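Local atomic coordinates of OxyA protein (Actinoplanes teichomyceticus, PDB entry 5HH3), a protein that is a haem-dependent cytochrome P450 of glycopeptide antibiotic biosynthesis that probably cyclises the peptide precursor by phenolic coupling of its aromatic side chains. Residues B[38-43]-B[54-59]. Residue numbers count along the deposited sequence, not the author numbering.
Sequences GPLTTL and AWLATG
Residues 38-43 and 54-59 form the two arms of a beta hairpin, strands 40-42 and 54-57 running antiparallel with axes 4.6 Å apart at closest and N-to-C directions 149° apart. Start at Ala54: its O accepts a 2.7 Å hydrogen bond from Leu43 N, where the first arm turns a corner, and its CB lies 4.2 Å from Leu43 CB. Trp55 faces Thr42 in a non-hydrogen-bonded pair (CA-CA 4.4 Å). With chi1 m and chi2 near 93°, its indole reaches across the first strand, and its six-membered ring takes a CH-pi contact on each face, Leu40 CD2 4.2 Å and Thr42 CG2 4.0 Å from the centroid. Leu56 makes the hydrogen-bonded pair with Thr41: Leu56 N to Thr41 O is 2.8 Å, Thr41 N to Leu56 O 3.0 Å, with both side chains on the face opposite Trp55. Ala57 pairs with Leu40, whose t, p rotamer sets CD1 3.9 Å from Ala57 CB. Past the strand, Pro39 O accepts from both Thr58 N (2.9 Å) and Gly59 N (3.2 Å). Two waters each bridge Thr58 OG1 (2.6 and 2.7 Å) and Gly38 O (3.1 and 3.2 Å); the second also hydrogen-bonds Thr41 OG1 at 3.2 Å. Gly59 is the N-cap of helix 60-68, while Gly38, with positive phi, is the first residue beyond helix 29-37. This hairpin lies at one edge of the mixed beta-sheet of the P450 fold: strand 53-57 is hydrogen-bonded onward to strand 309-312, helix 29-37 covers Thr41 and Leu56, helix 8-19 packs on Leu43 and Ala54, and on the Trp55 face His302 and Ile304 meet Leu40 and Trp55, whose NE1 hydrogen-bonds Asp308 OD2.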
loop_
_atom_site.group_PDB
_atom_site.type_symbol
_atom_site.label_atom_id
_atom_site.label_comp_id
_atom_site.label_asym_id
_atom_site.label_seq_id
_atom_site.Cartn_x
_atom_site.Cartn_y
_atom_site.Cartn_z
ATOM N N GLY B 38 -17.857 0.046 -19.771
ATOM C CA GLY B 38 -18.267 -1.365 -19.858
ATOM C C GLY B 38 -18.274 -1.947 -18.445
ATOM O O GLY B 38 -18.041 -1.210 -17.492
ATOM N N PRO B 39 -18.551 -3.250 -18.300
ATOM C CA PRO B 39 -18.668 -3.865 -16.977
ATOM C C PRO B 39 -17.321 -4.145 -16.262
ATOM O O PRO B 39 -17.310 -4.402 -15.061
ATOM C CB PRO B 39 -19.422 -5.166 -17.266
ATOM C CG PRO B 39 -19.087 -5.493 -18.682
ATOM C CD PRO B 39 -19.001 -4.159 -19.365
ATOM N N LEU B 40 -16.217 -4.075 -16.999
ATOM C CA LEU B 40 -14.887 -4.382 -16.479
ATOM C C LEU B 40 -13.853 -3.486 -17.158
ATOM O O LEU B 40 -13.787 -3.484 -18.378
ATOM C CB LEU B 40 -14.571 -5.853 -16.791
ATOM C CG LEU B 40 -13.366 -6.468 -16.112
ATOM C CD1 LEU B 40 -13.580 -6.676 -14.625
ATOM C CD2 LEU B 40 -12.971 -7.789 -16.749
ATOM N N THR B 41 -13.058 -2.742 -16.394
ATOM C CA THR B 41 -11.973 -1.897 -16.940
ATOM C C THR B 41 -10.645 -2.140 -16.193
ATOM O O THR B 41 -10.622 -2.732 -15.121
ATOM C CB THR B 41 -12.325 -0.394 -16.863
ATOM O OG1 THR B 41 -12.661 -0.034 -15.506
ATOM C CG2 THR B 41 -13.519 -0.089 -17.751
ATOM N N THR B 42 -9.538 -1.695 -16.772
ATOM C CA THR B 42 -8.228 -1.873 -16.150
ATOM C C THR B 42 -7.891 -0.688 -15.256
ATOM O O THR B 42 -8.134 0.459 -15.610
ATOM C CB THR B 42 -7.115 -1.999 -17.170
ATOM O OG1 THR B 42 -7.131 -0.841 -17.978
ATOM C CG2 THR B 42 -7.314 -3.184 -18.065
ATOM N N LEU B 43 -7.344 -0.990 -14.083
ATOM C CA LEU B 43 -6.701 -0.004 -13.252
ATOM C C LEU B 43 -5.276 0.157 -13.674
ATOM O O LEU B 43 -4.757 1.270 -13.695
ATOM C CB LEU B 43 -6.756 -0.420 -11.784
ATOM C CG LEU B 43 -8.136 -0.496 -11.165
ATOM C CD1 LEU B 43 -8.058 -1.151 -9.787
ATOM C CD2 LEU B 43 -8.723 0.903 -11.096
ATOM N N ALA B 54 -4.502 -5.293 -12.957
ATOM C CA ALA B 54 -5.474 -5.040 -11.921
ATOM C C ALA B 54 -6.716 -4.456 -12.586
ATOM O O ALA B 54 -6.644 -3.440 -13.307
ATOM C CB ALA B 54 -4.905 -4.092 -10.896
ATOM N N TRP B 55 -7.832 -5.144 -12.386
ATOM C CA TRP B 55 -9.098 -4.815 -12.997
ATOM C C TRP B 55 -10.089 -4.293 -11.955
ATOM O O TRP B 55 -10.024 -4.655 -10.768
ATOM C CB TRP B 55 -9.737 -6.072 -13.587
ATOM C CG TRP B 55 -8.977 -6.830 -14.611
ATOM C CD1 TRP B 55 -8.139 -7.887 -14.394
ATOM C CD2 TRP B 55 -9.053 -6.660 -16.037
ATOM N NE1 TRP B 55 -7.659 -8.359 -15.589
ATOM C CE2 TRP B 55 -8.232 -7.646 -16.619
ATOM C CE3 TRP B 55 -9.746 -5.774 -16.880
ATOM C CZ2 TRP B 55 -8.070 -7.776 -17.997
ATOM C CZ3 TRP B 55 -9.588 -5.925 -18.308
ATOM C CH2 TRP B 55 -8.759 -6.905 -18.823
ATOM N N LEU B 56 -11.022 -3.474 -12.430
ATOM C CA LEU B 56 -12.150 -3.001 -11.642
ATOM C C LEU B 56 -13.416 -3.505 -12.293
ATOM O O LEU B 56 -13.637 -3.203 -13.458
ATOM C CB LEU B 56 -12.175 -1.470 -11.617
ATOM C CG LEU B 56 -13.298 -0.790 -10.834
ATOM C CD1 LEU B 56 -13.064 -0.944 -9.335
ATOM C CD2 LEU B 56 -13.371 0.686 -11.200
ATOM N N ALA B 57 -14.231 -4.250 -11.555
ATOM C CA ALA B 57 -15.546 -4.729 -12.032
ATOM C C ALA B 57 -16.603 -3.772 -11.510
ATOM O O ALA B 57 -16.669 -3.544 -10.302
ATOM C CB ALA B 57 -15.836 -6.137 -11.520
ATOM N N THR B 58 -17.395 -3.209 -12.425
ATOM C CA THR B 58 -18.465 -2.275 -12.106
ATOM C C THR B 58 -19.866 -2.787 -12.472
ATOM O O THR B 58 -20.848 -2.265 -11.933
ATOM C CB THR B 58 -18.257 -0.906 -12.820
ATOM O OG1 THR B 58 -18.174 -1.094 -14.236
ATOM C CG2 THR B 58 -16.990 -0.210 -12.356
ATOM N N GLY B 59 -19.957 -3.743 -13.408
ATOM C CA GLY B 59 -21.228 -4.317 -13.837
ATOM C C GLY B 59 -21.810 -5.227 -12.770
ATOM O O GLY B 59 -21.085 -6.030 -12.158
HETATM O O HOH W 1 -20.415 -0.744 -15.496
HETATM O O HOH W 2 -15.789 -0.414 -15.419
#